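Local atomic coordinates of DIR1 protein (Arabidopsis thaliana, PDB entry 2RKN), a protein that binds lysophospholipids in a hydrophobic tunnel as a putative lipid-transfer protein and is required for long-distance signalling in systemic acquired resistance. Residues P27-P30 against C31-L35. Numbering follows the deposited sequence.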
ATOM      1  N   PRO A  27      -3.595   7.345  -6.574  1.00 20.79           N
ATOM      2  CA  PRO A  27      -3.308   5.935  -6.929  1.00 22.78           C
ATOM      3  C   PRO A  27      -3.725   5.552  -8.326  1.00 24.88           C
ATOM      4  O   PRO A  27      -4.779   5.968  -8.824  1.00 25.06           O
ATOM      5  CB  PRO A  27      -4.066   5.137  -5.888  1.00 23.28           C
ATOM      6  CG  PRO A  27      -5.146   6.052  -5.365  1.00 22.54           C
ATOM      7  CD  PRO A  27      -4.543   7.479  -5.462  1.00 24.74           C
ATOM      8  N   SER A  28      -2.883   4.739  -8.968  1.00 31.96           N
ATOM      9  CA  SER A  28      -3.199   4.286 -10.299  1.00 33.90           C
ATOM     10  C   SER A  28      -4.244   3.227 -10.248  1.00 34.93           C
ATOM     11  O   SER A  28      -4.403   2.509  -9.201  1.00 35.27           O
ATOM     12  CB  SER A  28      -1.917   3.699 -10.940  1.00 35.13           C
ATOM     13  OG  SER A  28      -1.579   2.446 -10.399  1.00 36.05           O
ATOM     14  N   GLN A  29      -4.924   3.063 -11.381  0.50 34.85           N
ATOM     15  CA  GLN A  29      -5.875   1.947 -11.536  0.50 35.55           C
ATOM     16  C   GLN A  29      -5.291   0.574 -11.189  0.50 35.61           C
ATOM     17  O   GLN A  29      -5.870  -0.151 -10.377  0.50 36.27           O
ATOM     18  CB  GLN A  29      -6.491   1.933 -12.937  0.50 35.75           C
ATOM     19  CG  GLN A  29      -7.614   0.917 -13.031  0.50 35.41           C
ATOM     20  CD  GLN A  29      -8.578   1.046 -11.870  0.50 38.67           C
ATOM     21  OE1 GLN A  29      -8.629   0.163 -10.981  0.50 38.23           O
ATOM     22  NE2 GLN A  29      -9.362   2.153 -11.861  0.50 37.20           N
ATOM     23  N   PRO A  30      -4.149   0.207 -11.787  1.00 35.62           N
ATOM     24  CA  PRO A  30      -3.477  -1.066 -11.419  1.00 36.59           C
ATOM     25  C   PRO A  30      -3.151  -1.223  -9.912  1.00 35.53           C
ATOM     26  O   PRO A  30      -3.347  -2.326  -9.351  1.00 36.98           O
ATOM     27  CB  PRO A  30      -2.219  -1.046 -12.283  1.00 37.41           C
ATOM     28  CG  PRO A  30      -2.611  -0.248 -13.464  1.00 38.73           C
ATOM     29  CD  PRO A  30      -3.383   0.898 -12.852  1.00 37.24           C
ATOM     30  N   CYS A  31      -2.809  -0.094  -9.256  1.00 34.45           N
ATOM     31  CA  CYS A  31      -2.647  -0.165  -7.808  1.00 33.98           C
ATOM     32  C   CYS A  31      -3.967  -0.521  -7.097  1.00 33.50           C
ATOM     33  O   CYS A  31      -3.991  -1.437  -6.269  1.00 34.41           O
ATOM     34  CB  CYS A  31      -2.109   1.172  -7.282  1.00 33.97           C
ATOM     35  SG  CYS A  31      -2.097   1.263  -5.424  1.00 35.48           S
ATOM     36  N   CYS A  32      -5.030   0.218  -7.415  1.00 33.36           N
ATOM     37  CA  CYS A  32      -6.285  -0.015  -6.723  1.00 33.25           C
ATOM     38  C   CYS A  32      -6.809  -1.411  -7.012  1.00 35.24           C
ATOM     39  O   CYS A  32      -7.378  -2.046  -6.119  1.00 36.10           O
ATOM     40  CB  CYS A  32      -7.286   1.071  -7.072  1.00 32.51           C
ATOM     41  SG  CYS A  32      -6.883   2.717  -6.460  1.00 35.28           S
ATOM     42  N   THR A  33      -6.634  -1.893  -8.230  1.00 34.81           N
ATOM     43  CA  THR A  33      -7.138  -3.214  -8.557  1.00 35.56           C
ATOM     44  C   THR A  33      -6.395  -4.320  -7.781  1.00 35.04           C
ATOM     45  O   THR A  33      -6.966  -5.288  -7.320  1.00 34.61           O
ATOM     46  CB  THR A  33      -7.016  -3.452 -10.059  1.00 35.44           C
ATOM     47  OG1 THR A  33      -7.881  -2.504 -10.734  1.00 37.25           O
ATOM     48  CG2 THR A  33      -7.393  -4.890 -10.380  1.00 39.11           C
ATOM     49  N   ALA A  34      -5.070  -4.152  -7.644  1.00 35.32           N
ATOM     50  CA  ALA A  34      -4.267  -5.124  -6.919  1.00 34.94           C
ATOM     51  C   ALA A  34      -4.711  -5.154  -5.462  1.00 35.17           C
ATOM     52  O   ALA A  34      -4.788  -6.204  -4.856  1.00 34.84           O
ATOM     53  CB  ALA A  34      -2.787  -4.702  -6.996  1.00 36.43           C
ATOM     54  N   LEU A  35      -5.006  -3.969  -4.895  1.00 34.72           N
ATOM     55  CA  LEU A  35      -5.387  -3.929  -3.483  1.00 34.98           C
ATOM     56  C   LEU A  35      -6.703  -4.696  -3.205  1.00 35.26           C
ATOM     57  O   LEU A  35      -6.950  -5.101  -2.048  1.00 35.61           O
ATOM     58  CB  LEU A  35      -5.619  -2.446  -3.027  1.00 35.84           C
ATOM     59  CG  LEU A  35      -4.302  -1.759  -2.755  1.00 36.51           C
ATOM     60  CD1 LEU A  35      -4.722  -0.356  -2.192  1.00 41.38           C
ATOM     61  CD2 LEU A  35      -3.384  -2.436  -1.768  1.00 40.55           C
TER
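Ser-28 opens helix 29-35 as its N-cap: its OG accepts the backbone N-H of Cys-31 at 3.0 Å. A chi1 of 74° sets the hydroxyl between the serine's own N and carbonyl carbon, folded back over the first turn, where it can meet that amide. The same OG is hydrogen-bonded to Glu-14 OE2 of helix 9-15, which ties the cap to a second helix.

The backbone bonds follow at once. Cys-32 N donates to Ser-28 O (3.0 Å), Thr-33 N to Gln-29 O (2.9 Å) and Ala-34 N to Pro-30 O (3.0 Å). Pro-30, which lacks an N-H, sits in the first turn, where no such donor is required.

On the exposed side, Gln-29 has two conformers; in the one described, its bent chain (chi2 48°) brings OE1 to 2.8 Å from Thr-33 OG1. Thr-33 OG1 also lies 3.1 Å from Gln-29 O, and its single proton could go to either oxygen.

The apolar contact lies just ahead of the cap, where the ring of Pro-27 meets sulfur, its CB standing 3.8 Å from Cys-32 SG. Leu-65 and Gln-68 of helix 59-68 touch the same ring.

Cys-31 and Cys-32 form the adjacent CC pair of the eight-cysteine lipid-transfer fold, and their sulfurs part company, Cys-31 SG bonding Cys-15 and Cys-32 SG bonding Cys-69. A capped first turn that itself carries one half-cystine, with the next residue carrying another, implies a helix start fixed both by hydrogen bonds and covalently to two separate parts of the chain.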